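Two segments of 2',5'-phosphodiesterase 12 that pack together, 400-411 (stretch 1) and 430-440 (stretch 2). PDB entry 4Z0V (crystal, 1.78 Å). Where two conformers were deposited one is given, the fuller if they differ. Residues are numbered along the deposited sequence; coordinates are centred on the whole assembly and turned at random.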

# COMPACT_ATOMS: atom_id res chain seq x y z
N ALA A 400 17.69 -15.03 -0.46
CA ALA A 400 17.27 -15.06 -1.86
C ALA A 400 17.18 -13.72 -2.54
O ALA A 400 17.01 -13.67 -3.76
N LEU A 401 17.24 -12.62 -1.77
CA LEU A 401 17.06 -11.31 -2.37
C LEU A 401 18.14 -10.36 -1.98
O LEU A 401 18.69 -10.46 -0.88
N GLU A 402 18.41 -9.41 -2.88
CA GLU A 402 19.37 -8.33 -2.64
C GLU A 402 18.79 -7.02 -3.14
O GLU A 402 17.88 -7.03 -3.96
N VAL A 403 19.30 -5.89 -2.64
CA VAL A 403 18.81 -4.59 -3.05
C VAL A 403 19.57 -4.14 -4.29
O VAL A 403 20.80 -4.00 -4.27
N GLU A 404 18.82 -3.87 -5.37
CA GLU A 404 19.36 -3.36 -6.62
C GLU A 404 19.47 -1.84 -6.49
O GLU A 404 20.51 -1.29 -6.81
N GLN A 405 18.40 -1.15 -6.04
CA GLN A 405 18.43 0.30 -5.81
C GLN A 405 17.33 0.68 -4.83
O GLN A 405 16.33 -0.05 -4.69
N VAL A 406 17.54 1.81 -4.15
CA VAL A 406 16.58 2.43 -3.22
C VAL A 406 16.13 3.68 -3.91
O VAL A 406 16.98 4.50 -4.31
N ILE A 407 14.80 3.85 -4.07
CA ILE A 407 14.24 5.07 -4.66
C ILE A 407 14.30 6.10 -3.52
O ILE A 407 13.70 5.88 -2.46
N PRO A 408 15.09 7.19 -3.67
CA PRO A 408 15.26 8.12 -2.54
C PRO A 408 13.97 8.74 -2.07
O PRO A 408 13.10 9.05 -2.87
N LEU A 409 13.90 8.96 -0.76
CA LEU A 409 12.76 9.64 -0.16
C LEU A 409 12.78 11.10 -0.57
O LEU A 409 13.86 11.61 -0.92
N PRO A 410 11.64 11.82 -0.54
CA PRO A 410 11.68 13.26 -0.86
C PRO A 410 12.66 13.99 0.04
O PRO A 410 12.93 13.54 1.17
N SER A 411 13.21 15.12 -0.43
CA SER A 411 14.14 15.88 0.42
C SER A 411 13.42 16.50 1.63
O SER A 411 12.20 16.69 1.60
N HIS A 430 2.60 9.59 5.94
CA HIS A 430 3.76 8.72 5.74
C HIS A 430 4.34 8.93 4.35
O HIS A 430 3.68 9.49 3.48
N ILE A 431 5.55 8.43 4.12
CA ILE A 431 6.24 8.50 2.84
C ILE A 431 6.39 7.08 2.32
O ILE A 431 6.85 6.20 3.07
N ALA A 432 6.03 6.84 1.06
CA ALA A 432 6.14 5.53 0.45
C ALA A 432 7.57 5.07 0.39
O ALA A 432 8.48 5.88 0.07
N LEU A 433 7.79 3.81 0.73
CA LEU A 433 9.11 3.18 0.54
C LEU A 433 9.09 2.45 -0.76
O LEU A 433 8.13 1.75 -1.04
N VAL A 434 10.10 2.66 -1.61
CA VAL A 434 10.15 1.99 -2.93
C VAL A 434 11.57 1.50 -3.14
O VAL A 434 12.51 2.29 -2.99
N CYS A 435 11.74 0.23 -3.51
CA CYS A 435 13.08 -0.29 -3.79
C CYS A 435 13.01 -1.35 -4.85
O CYS A 435 11.99 -2.04 -4.98
N ASP A 436 14.09 -1.51 -5.61
CA ASP A 436 14.17 -2.57 -6.61
C ASP A 436 14.97 -3.68 -6.00
O ASP A 436 16.08 -3.42 -5.51
N LEU A 437 14.39 -4.88 -5.91
CA LEU A 437 15.04 -6.06 -5.35
C LEU A 437 15.49 -6.97 -6.47
O LEU A 437 14.87 -6.97 -7.52
N LYS A 438 16.57 -7.71 -6.29
CA LYS A 438 17.02 -8.64 -7.31
C LYS A 438 17.06 -10.04 -6.73
O LYS A 438 17.45 -10.22 -5.57
N TRP A 439 16.57 -11.03 -7.51
CA TRP A 439 16.65 -12.44 -7.13
C TRP A 439 18.13 -12.85 -7.13
O TRP A 439 18.85 -12.50 -8.08
N LYS A 440 18.59 -13.54 -6.07
CA LYS A 440 19.97 -14.02 -5.96
C LYS A 440 20.13 -15.33 -6.72
O LYS A 440 20.87 -15.39 -7.70

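Antiparallel strands sort their side chains by alternation, and this pair from 2',5'-phosphodiesterase 12 illustrates the rule together with its local exceptions. Before the strand begins, Ile 431 (chi1 m, chi2 t) points toward stretch 1, where its CG2 packs 3.4 Å from Pro 410 CD and 3.9 Å from Leu 409 CG. Leu 433 (m, t) leaves its backbone sideways, yet its CD2 reaches within 4.2 Å of Leu 409 CD1. Val 434 (t) meets Ile 407 (m, p), CB to CB at 3.8 Å; beside them a water extends the backbone ladder, accepting from Val 434 N (3.0 Å) and donating to Ile 407 O (2.7 Å).

Cys 435 (p) shares a face with Val 406, its CB 4.4 Å from Val 406 CA. On the other face, Asp 436 (m) accepts a hydrogen bond through OD2 from Gln 405 NE2 at 2.8 Å, a side-chain link beside the bulge at which Asp 436 O receives both Glu 404 N (2.8 Å) and Gln 405 N (3.3 Å).

Leu 437 (m, t) returns to the Cys 435 face, placing CD2 4.3 Å from Val 403 CG2. Opposite, Lys 438 is extended through chi3, but its NZ stays 4.4 Å from Glu 402 OE1, beyond a salt bridge. Finally, Trp 439 (m) receives Leu 401 CD2 obliquely, 4.3 Å from its CE3.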

# COMPACT_ATOMS: atom_id res chain seq x y z
CB ALA A 400 15.90 -15.72 -1.93
CB LEU A 401 15.70 -10.73 -1.91
CG LEU A 401 14.45 -11.51 -2.35
CD1 LEU A 401 13.30 -11.17 -1.43
CD2 LEU A 401 14.09 -11.20 -3.82
CB GLU A 402 20.73 -8.64 -3.32
CG GLU A 402 20.69 -8.72 -4.83
CD GLU A 402 21.98 -9.18 -5.49
OE1 GLU A 402 22.11 -8.97 -6.72
OE2 GLU A 402 22.83 -9.78 -4.80
CB VAL A 403 18.88 -3.54 -1.91
CG1 VAL A 403 18.19 -2.23 -2.34
CG2 VAL A 403 18.20 -4.08 -0.64
CB GLU A 404 18.48 -3.78 -7.80
CG GLU A 404 18.86 -3.13 -9.13
CD GLU A 404 20.01 -3.74 -9.91
OE1 GLU A 404 20.76 -4.58 -9.36
OE2 GLU A 404 20.16 -3.36 -11.09
CB GLN A 405 18.31 1.14 -7.11
CG GLN A 405 16.99 1.02 -7.83
CD GLN A 405 16.59 2.28 -8.61
OE1 GLN A 405 17.23 3.35 -8.55
NE2 GLN A 405 15.49 2.17 -9.33
CB VAL A 406 17.19 2.71 -1.81
CG1 VAL A 406 16.19 3.46 -0.92
CG2 VAL A 406 17.63 1.42 -1.14
CB ILE A 407 12.82 4.84 -5.23
CG1 ILE A 407 12.81 3.95 -6.50
CG2 ILE A 407 12.15 6.20 -5.54
CD1 ILE A 407 13.24 2.46 -6.41
CB PRO A 408 16.19 9.21 -3.10
CG PRO A 408 16.10 9.09 -4.56
CD PRO A 408 15.87 7.62 -4.84
CB LEU A 409 12.82 9.48 1.38
CG LEU A 409 12.17 8.17 1.88
CD1 LEU A 409 13.07 6.95 1.58
CD2 LEU A 409 11.92 8.24 3.36
CB PRO A 410 10.25 13.74 -0.54
CG PRO A 410 9.40 12.52 -0.64
CD PRO A 410 10.28 11.39 -0.14
CB SER A 411 14.79 17.00 -0.39
OG SER A 411 13.79 17.97 -0.66
CB HIS A 430 3.38 7.24 5.92
CG HIS A 430 3.09 6.84 7.33
ND1 HIS A 430 3.94 5.99 8.02
CD2 HIS A 430 2.03 7.13 8.10
CE1 HIS A 430 3.38 5.81 9.22
NE2 HIS A 430 2.23 6.48 9.31
CB ILE A 431 7.60 9.20 3.03
CG1 ILE A 431 7.42 10.62 3.60
CG2 ILE A 431 8.39 9.19 1.72
CD1 ILE A 431 8.76 11.30 4.07
CB ALA A 432 5.57 5.55 -0.98
CB LEU A 433 9.46 2.20 1.65
CG LEU A 433 9.63 2.75 3.03
CD1 LEU A 433 9.96 1.62 3.96
CD2 LEU A 433 10.71 3.84 3.08
CB VAL A 434 9.73 2.95 -4.08
CG1 VAL A 434 9.57 2.18 -5.41
CG2 VAL A 434 8.46 3.73 -3.75
CB CYS A 435 13.71 -0.84 -2.52
SG CYS A 435 12.81 -2.25 -1.85
CB ASP A 436 14.81 -2.06 -7.89
CG ASP A 436 13.97 -1.04 -8.62
OD1 ASP A 436 12.80 -0.85 -8.23
OD2 ASP A 436 14.47 -0.47 -9.61
CB LEU A 437 14.07 -6.81 -4.45
CG LEU A 437 13.45 -5.99 -3.30
CD1 LEU A 437 12.44 -6.86 -2.53
CD2 LEU A 437 14.55 -5.42 -2.39
CB LYS A 438 18.42 -8.22 -7.86
CG LYS A 438 18.88 -9.00 -9.09
CD LYS A 438 19.99 -8.23 -9.81
CE LYS A 438 20.38 -8.82 -11.15
NZ LYS A 438 21.42 -9.87 -11.01
CB TRP A 439 15.87 -13.32 -8.14
CG TRP A 439 14.38 -13.12 -8.19
CD1 TRP A 439 13.68 -12.43 -9.14
CD2 TRP A 439 13.40 -13.79 -7.38
NE1 TRP A 439 12.33 -12.61 -8.95
CE2 TRP A 439 12.13 -13.46 -7.90
CE3 TRP A 439 13.48 -14.66 -6.28
CZ2 TRP A 439 10.95 -13.94 -7.34
CZ3 TRP A 439 12.31 -15.12 -5.72
CH2 TRP A 439 11.06 -14.76 -6.24
CB LYS A 440 20.37 -14.21 -4.49
CG LYS A 440 20.74 -12.93 -3.77
CD LYS A 440 21.19 -13.23 -2.35
CE LYS A 440 21.85 -12.06 -1.69
NZ LYS A 440 22.39 -12.42 -0.35
O HOH W 1 12.34 4.42 -0.60